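Local atomic coordinates of protein similar to metal-dependent hydrolase (Staphylococcus aureus subsp. aureus Mu50, PDB entry 3ESH), a protein that is probably a metal-dependent hydrolase of the metallo-beta-lactamase superfamily, with its substrate not established. Residues Q57-I62 and D100-L105; I6-L11 and I51-A56. One frame throughout, in Å; residues are numbered along the deposited sequence.

Interactions 1 and 2 are two strand pairings in one mixed sheet, with centres about 9 Å apart. Residues 51-62 join them: strand 51-54 pairs antiparallel with strand 6-10 in interaction 2, then turns back as strand 59-61, which runs parallel to strand 103-105 in interaction 1. The two are linked by probable hydrogen bonds, with L60 O 2.7 Å from I53 N and I62 N 3.0 Å from I51 O. Packing adds to this where I61 CD1 lies 3.4 Å from L52 CD1. Shortly beyond L105 the chain reaches H110, which together with H185 and D206 may form the metal site expected of this family, modelled here without metal.

Interaction 1. Residues Q57-I62 and D100-L105; sequences QYNLII and DIDYVL
Backbone bonds of a parallel pair tie I61 to Y103 and L105: I61 N donates to Y103 O (2.9 Å), and I61 O accepts from L105 N. Toward the start of the pair the register slips by one residue: by CA positions N59 faces I101 but L60 faces Y103, passing over D102. N59 O accordingly takes two donors, D102 N at 2.8 Å and, weakly, Y103 N.

Side-chain polar bonds grip N59 further. D102 OD2 receives N59 N through its anti lone pair at 3.1 Å, while N59 ND2 donates to D100 O, which lies close to the amide plane. N59 OD1 is taken by Q54 NE2, so both ends of the amide are held.

Y58 and Y103 form an edge-to-face pair: the edge of Y103 meets the face of Y58, CE2 4.1 Å from Y58 CD1, with planes 62° apart. D102 CG, anti to its carbonyl carbon (chi1 -62°), is thereby set in the plane of the Y58 ring at its edge, by CD1, with the carboxylate plane turned 89° to the ring.

Among apolar contacts, L60 and Y103 lie side by side, CB to CB 3.7 Å, and L60 CD1 reaches L105 CD1 at 3.9 Å. I61 CD1 meets I101 CD1 at 4.0 Å, the side chains crossing at about a right angle. I62 and L105 also pack on I192 of strand 190-196, in the other large sheet. Such inner-face packing of one sheet on the other is part of the alpha-beta/beta-alpha sandwich of the metallo-beta-lactamase fold.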
loop_
_atom_site.group_PDB
_atom_site.type_symbol
_atom_site.label_atom_id
_atom_site.label_comp_id
_atom_site.label_asym_id
_atom_site.label_seq_id
_atom_site.Cartn_x
_atom_site.Cartn_y
_atom_site.Cartn_z
ATOM N N GLN A 57 -36.127 -21.757 -3.128
ATOM C CA GLN A 57 -36.719 -20.533 -3.642
ATOM C C GLN A 57 -36.098 -19.939 -4.907
ATOM O O GLN A 57 -36.810 -19.541 -5.824
ATOM C CB GLN A 57 -36.708 -19.484 -2.533
ATOM C CG GLN A 57 -37.501 -19.882 -1.288
ATOM C CD GLN A 57 -37.311 -18.907 -0.135
ATOM O OE1 GLN A 57 -38.092 -18.890 0.818
ATOM N NE2 GLN A 57 -36.256 -18.096 -0.214
ATOM N N TYR A 58 -34.775 -19.896 -4.976
ATOM C CA TYR A 58 -34.121 -19.275 -6.120
ATOM C C TYR A 58 -33.366 -20.168 -7.081
ATOM O O TYR A 58 -32.910 -21.241 -6.724
ATOM C CB TYR A 58 -33.173 -18.201 -5.606
ATOM C CG TYR A 58 -33.838 -17.185 -4.711
ATOM C CD1 TYR A 58 -34.466 -16.065 -5.252
ATOM C CD2 TYR A 58 -33.818 -17.327 -3.321
ATOM C CE1 TYR A 58 -35.050 -15.104 -4.438
ATOM C CE2 TYR A 58 -34.404 -16.370 -2.494
ATOM C CZ TYR A 58 -35.017 -15.258 -3.058
ATOM O OH TYR A 58 -35.583 -14.291 -2.251
ATOM N N ASN A 59 -33.240 -19.686 -8.312
ATOM C CA ASN A 59 -32.499 -20.358 -9.381
ATOM C C ASN A 59 -31.377 -19.397 -9.762
ATOM O O ASN A 59 -31.616 -18.198 -9.896
ATOM C CB ASN A 59 -33.366 -20.578 -10.629
ATOM C CG ASN A 59 -34.570 -21.466 -10.373
ATOM O OD1 ASN A 59 -34.436 -22.596 -9.905
ATOM N ND2 ASN A 59 -35.751 -20.962 -10.693
ATOM N N LEU A 60 -30.160 -19.906 -9.922
ATOM C CA LEU A 60 -29.042 -19.051 -10.302
ATOM C C LEU A 60 -27.965 -19.760 -11.102
ATOM O O LEU A 60 -27.891 -20.990 -11.086
ATOM C CB LEU A 60 -28.437 -18.358 -9.073
ATOM C CG LEU A 60 -28.244 -18.973 -7.685
ATOM C CD1 LEU A 60 -27.725 -17.880 -6.772
ATOM C CD2 LEU A 60 -29.547 -19.517 -7.122
ATOM N N ILE A 61 -27.154 -18.980 -11.822
ATOM C CA ILE A 61 -26.077 -19.515 -12.655
ATOM C C ILE A 61 -24.730 -18.931 -12.227
ATOM O O ILE A 61 -24.687 -17.802 -11.765
ATOM C CB ILE A 61 -26.285 -19.154 -14.132
ATOM C CG1 ILE A 61 -27.725 -19.444 -14.553
ATOM C CG2 ILE A 61 -25.307 -19.940 -14.991
ATOM C CD1 ILE A 61 -28.100 -20.902 -14.540
ATOM N N ILE A 62 -23.634 -19.677 -12.391
ATOM C CA ILE A 62 -22.328 -19.168 -11.982
ATOM C C ILE A 62 -21.581 -18.387 -13.059
ATOM O O ILE A 62 -20.696 -17.592 -12.757
ATOM C CB ILE A 62 -21.411 -20.274 -11.454
ATOM C CG1 ILE A 62 -22.062 -20.972 -10.259
ATOM C CG2 ILE A 62 -20.085 -19.671 -10.989
ATOM C CD1 ILE A 62 -22.270 -20.083 -9.046
ATOM N N ASP A 100 -36.403 -17.435 -15.713
ATOM C CA ASP A 100 -36.725 -17.982 -14.403
ATOM C C ASP A 100 -35.477 -17.907 -13.531
ATOM O O ASP A 100 -35.474 -18.329 -12.374
ATOM C CB ASP A 100 -37.184 -19.432 -14.548
ATOM C CG ASP A 100 -38.460 -19.547 -15.344
ATOM O OD1 ASP A 100 -39.472 -18.975 -14.886
ATOM O OD2 ASP A 100 -38.452 -20.195 -16.428
ATOM N N ILE A 101 -34.416 -17.361 -14.116
ATOM C CA ILE A 101 -33.149 -17.201 -13.430
ATOM C C ILE A 101 -33.205 -15.934 -12.588
ATOM O O ILE A 101 -33.524 -14.852 -13.084
ATOM C CB ILE A 101 -31.996 -17.102 -14.438
ATOM C CG1 ILE A 101 -31.985 -18.363 -15.314
ATOM C CG2 ILE A 101 -30.666 -16.933 -13.709
ATOM C CD1 ILE A 101 -31.853 -19.658 -14.526
ATOM N N ASP A 102 -32.892 -16.088 -11.307
ATOM C CA ASP A 102 -32.915 -14.990 -10.359
ATOM C C ASP A 102 -31.565 -14.297 -10.191
ATOM O O ASP A 102 -31.490 -13.073 -10.084
ATOM C CB ASP A 102 -33.408 -15.508 -9.012
ATOM C CG ASP A 102 -34.825 -16.046 -9.087
ATOM O OD1 ASP A 102 -35.753 -15.237 -9.329
ATOM O OD2 ASP A 102 -35.006 -17.273 -8.919
ATOM N N TYR A 103 -30.492 -15.072 -10.163
ATOM C CA TYR A 103 -29.166 -14.485 -10.003
ATOM C C TYR A 103 -28.126 -15.074 -10.949
ATOM O O TYR A 103 -28.097 -16.286 -11.189
ATOM C CB TYR A 103 -28.659 -14.687 -8.577
ATOM C CG TYR A 103 -29.386 -13.911 -7.499
ATOM C CD1 TYR A 103 -29.044 -12.588 -7.207
ATOM C CD2 TYR A 103 -30.378 -14.519 -6.729
ATOM C CE1 TYR A 103 -29.667 -11.895 -6.165
ATOM C CE2 TYR A 103 -31.008 -13.832 -5.690
ATOM C CZ TYR A 103 -30.642 -12.522 -5.413
ATOM O OH TYR A 103 -31.231 -11.858 -4.374
ATOM N N VAL A 104 -27.290 -14.201 -11.497
ATOM C CA VAL A 104 -26.184 -14.627 -12.347
ATOM C C VAL A 104 -24.988 -14.123 -11.550
ATOM O O VAL A 104 -24.771 -12.908 -11.453
ATOM C CB VAL A 104 -26.202 -13.960 -13.755
ATOM C CG1 VAL A 104 -24.906 -14.291 -14.502
ATOM C CG2 VAL A 104 -27.413 -14.458 -14.563
ATOM N N LEU A 105 -24.252 -15.049 -10.930
ATOM C CA LEU A 105 -23.078 -14.698 -10.125
ATOM C C LEU A 105 -21.859 -14.912 -10.993
ATOM O O LEU A 105 -21.704 -15.979 -11.545
ATOM C CB LEU A 105 -22.989 -15.603 -8.910
ATOM C CG LEU A 105 -24.295 -15.886 -8.175
ATOM C CD1 LEU A 105 -23.975 -16.838 -7.015
ATOM C CD2 LEU A 105 -24.951 -14.580 -7.672
#

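Interaction 2. Residues I6-L11 and I51-A56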
loop_
_atom_site.group_PDB
_atom_site.type_symbol
_atom_site.label_atom_id
_atom_site.label_comp_id
_atom_site.label_asym_id
_atom_site.label_seq_id
_atom_site.Cartn_x
_atom_site.Cartn_y
_atom_site.Cartn_z
ATOM N N ILE A 6 -30.070 -28.153 -1.813
ATOM C CA ILE A 6 -29.687 -27.513 -3.065
ATOM C C ILE A 6 -29.350 -28.479 -4.196
ATOM O O ILE A 6 -28.614 -29.452 -4.010
ATOM C CB ILE A 6 -28.484 -26.553 -2.849
ATOM C CG1 ILE A 6 -28.836 -25.518 -1.769
ATOM C CG2 ILE A 6 -28.125 -25.864 -4.156
ATOM C CD1 ILE A 6 -27.752 -24.496 -1.492
ATOM N N SER A 7 -29.897 -28.201 -5.374
ATOM C CA SER A 7 -29.631 -29.021 -6.542
ATOM C C SER A 7 -28.595 -28.293 -7.425
ATOM O O SER A 7 -28.727 -27.103 -7.704
ATOM C CB SER A 7 -30.934 -29.265 -7.299
ATOM O OG SER A 7 -30.756 -30.237 -8.309
ATOM N N ILE A 8 -27.563 -29.010 -7.855
ATOM C CA ILE A 8 -26.511 -28.414 -8.673
ATOM C C ILE A 8 -26.340 -29.152 -9.999
ATOM O O ILE A 8 -26.261 -30.371 -10.011
ATOM C CB ILE A 8 -25.153 -28.445 -7.933
ATOM C CG1 ILE A 8 -25.228 -27.634 -6.634
ATOM C CG2 ILE A 8 -24.066 -27.898 -8.830
ATOM C CD1 ILE A 8 -25.397 -26.148 -6.842
ATOM N N HIS A 9 -26.282 -28.411 -11.105
ATOM C CA HIS A 9 -26.097 -28.997 -12.431
ATOM C C HIS A 9 -25.246 -28.101 -13.310
ATOM O O HIS A 9 -24.986 -26.952 -12.970
ATOM C CB HIS A 9 -27.433 -29.212 -13.140
ATOM C CG HIS A 9 -28.367 -30.122 -12.410
ATOM N ND1 HIS A 9 -29.373 -29.657 -11.593
ATOM C CD2 HIS A 9 -28.420 -31.472 -12.347
ATOM C CE1 HIS A 9 -30.008 -30.683 -11.054
ATOM N NE2 HIS A 9 -29.450 -31.795 -11.494
ATOM N N TYR A 10 -24.817 -28.628 -14.448
ATOM C CA TYR A 10 -24.023 -27.845 -15.378
ATOM C C TYR A 10 -24.800 -27.620 -16.680
ATOM O O TYR A 10 -25.685 -28.405 -17.028
ATOM C CB TYR A 10 -22.667 -28.525 -15.640
ATOM C CG TYR A 10 -22.727 -29.900 -16.258
ATOM C CD1 TYR A 10 -23.096 -30.073 -17.594
ATOM C CD2 TYR A 10 -22.393 -31.031 -15.517
ATOM C CE1 TYR A 10 -23.128 -31.344 -18.175
ATOM C CE2 TYR A 10 -22.419 -32.304 -16.086
ATOM C CZ TYR A 10 -22.787 -32.458 -17.415
ATOM O OH TYR A 10 -22.812 -33.721 -17.977
ATOM N N LEU A 11 -24.478 -26.533 -17.379
ATOM C CA LEU A 11 -25.141 -26.190 -18.629
ATOM C C LEU A 11 -24.101 -25.988 -19.732
ATOM O O LEU A 11 -23.075 -25.330 -19.528
ATOM C CB LEU A 11 -25.941 -24.907 -18.454
ATOM C CG LEU A 11 -26.806 -24.778 -17.206
ATOM C CD1 LEU A 11 -27.226 -23.319 -17.019
ATOM C CD2 LEU A 11 -28.025 -25.697 -17.317
ATOM N N ILE A 51 -22.761 -23.115 -14.196
ATOM C CA ILE A 51 -23.258 -23.970 -13.135
ATOM C C ILE A 51 -24.629 -23.529 -12.655
ATOM O O ILE A 51 -24.776 -22.454 -12.078
ATOM C CB ILE A 51 -22.268 -23.978 -11.945
ATOM C CG1 ILE A 51 -20.916 -24.515 -12.421
ATOM C CG2 ILE A 51 -22.824 -24.803 -10.786
ATOM C CD1 ILE A 51 -19.833 -24.521 -11.364
ATOM N N LEU A 52 -25.632 -24.368 -12.896
ATOM C CA LEU A 52 -27.002 -24.078 -12.471
ATOM C C LEU A 52 -27.201 -24.479 -11.018
ATOM O O LEU A 52 -26.986 -25.632 -10.650
ATOM C CB LEU A 52 -28.009 -24.831 -13.340
ATOM C CG LEU A 52 -29.481 -24.742 -12.902
ATOM C CD1 LEU A 52 -29.916 -23.285 -12.844
ATOM C CD2 LEU A 52 -30.363 -25.521 -13.872
ATOM N N ILE A 53 -27.606 -23.519 -10.195
ATOM C CA ILE A 53 -27.845 -23.776 -8.778
ATOM C C ILE A 53 -29.301 -23.501 -8.452
ATOM O O ILE A 53 -29.773 -22.380 -8.653
ATOM C CB ILE A 53 -27.026 -22.852 -7.868
ATOM C CG1 ILE A 53 -25.532 -22.993 -8.162
ATOM C CG2 ILE A 53 -27.341 -23.160 -6.415
ATOM C CD1 ILE A 53 -24.668 -22.109 -7.287
ATOM N N GLN A 54 -30.009 -24.505 -7.940
ATOM C CA GLN A 54 -31.414 -24.331 -7.579
ATOM C C GLN A 54 -31.671 -24.576 -6.104
ATOM O O GLN A 54 -31.452 -25.671 -5.611
ATOM C CB GLN A 54 -32.306 -25.267 -8.408
ATOM C CG GLN A 54 -32.410 -24.886 -9.865
ATOM C CD GLN A 54 -33.245 -25.849 -10.683
ATOM O OE1 GLN A 54 -32.827 -26.971 -10.970
ATOM N NE2 GLN A 54 -34.437 -25.413 -11.063
ATOM N N THR A 55 -32.118 -23.546 -5.401
ATOM C CA THR A 55 -32.445 -23.683 -3.994
ATOM C C THR A 55 -33.963 -23.813 -3.978
ATOM O O THR A 55 -34.600 -23.719 -5.028
ATOM C CB THR A 55 -32.040 -22.435 -3.185
ATOM O OG1 THR A 55 -32.858 -21.321 -3.571
ATOM C CG2 THR A 55 -30.581 -22.092 -3.431
ATOM N N ALA A 56 -34.550 -24.028 -2.809
ATOM C CA ALA A 56 -35.999 -24.152 -2.733
ATOM C C ALA A 56 -36.688 -22.935 -3.364
ATOM O O ALA A 56 -37.690 -23.064 -4.069
ATOM C CB ALA A 56 -36.435 -24.298 -1.279
#
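I8 reaches over to both I51 and I53 in an antiparallel strand pair, part of one of the two mixed sheets of the metallo-beta-lactamase fold. CG2 of I8, anti to its backbone N, meets I51 CG2 at 3.9 Å, the two side chains slanting across each other. The I8 and I53 side chains lie side by side and point the same way, with I8 CD1 3.4 Å from I53 CG1. I6 slants across I53, its CG2 3.6 Å from I53 CG2, so that I53 CG2 has close contacts with both I6 and I8. I6 also lies side by side with T55, whose CG2 is 4.2 Å from I6 CD1. I6, I8 and I53 all pack against I194 of strand 190-196, in the second large sheet.

S7, H9, L52 and Q54 point to the other face. Q54 NE2 is bonded to N59 OD1, and the H9 ring meets that of Y94. L11 lies obliquely to L52, its CG against L52 CB at 4.0 Å, and also touches I87, D90 and L91 of helix 87-92.

Two hydrogen-bonded pairs hold this register, S7 with Q54 and H9 with L52. Q54 N gives S7 O a nearly straight bond of 175° in the carbonyl plane; L52 N approaches H9 O at 2.7 Å, tilted 30° from that carbonyl's plane.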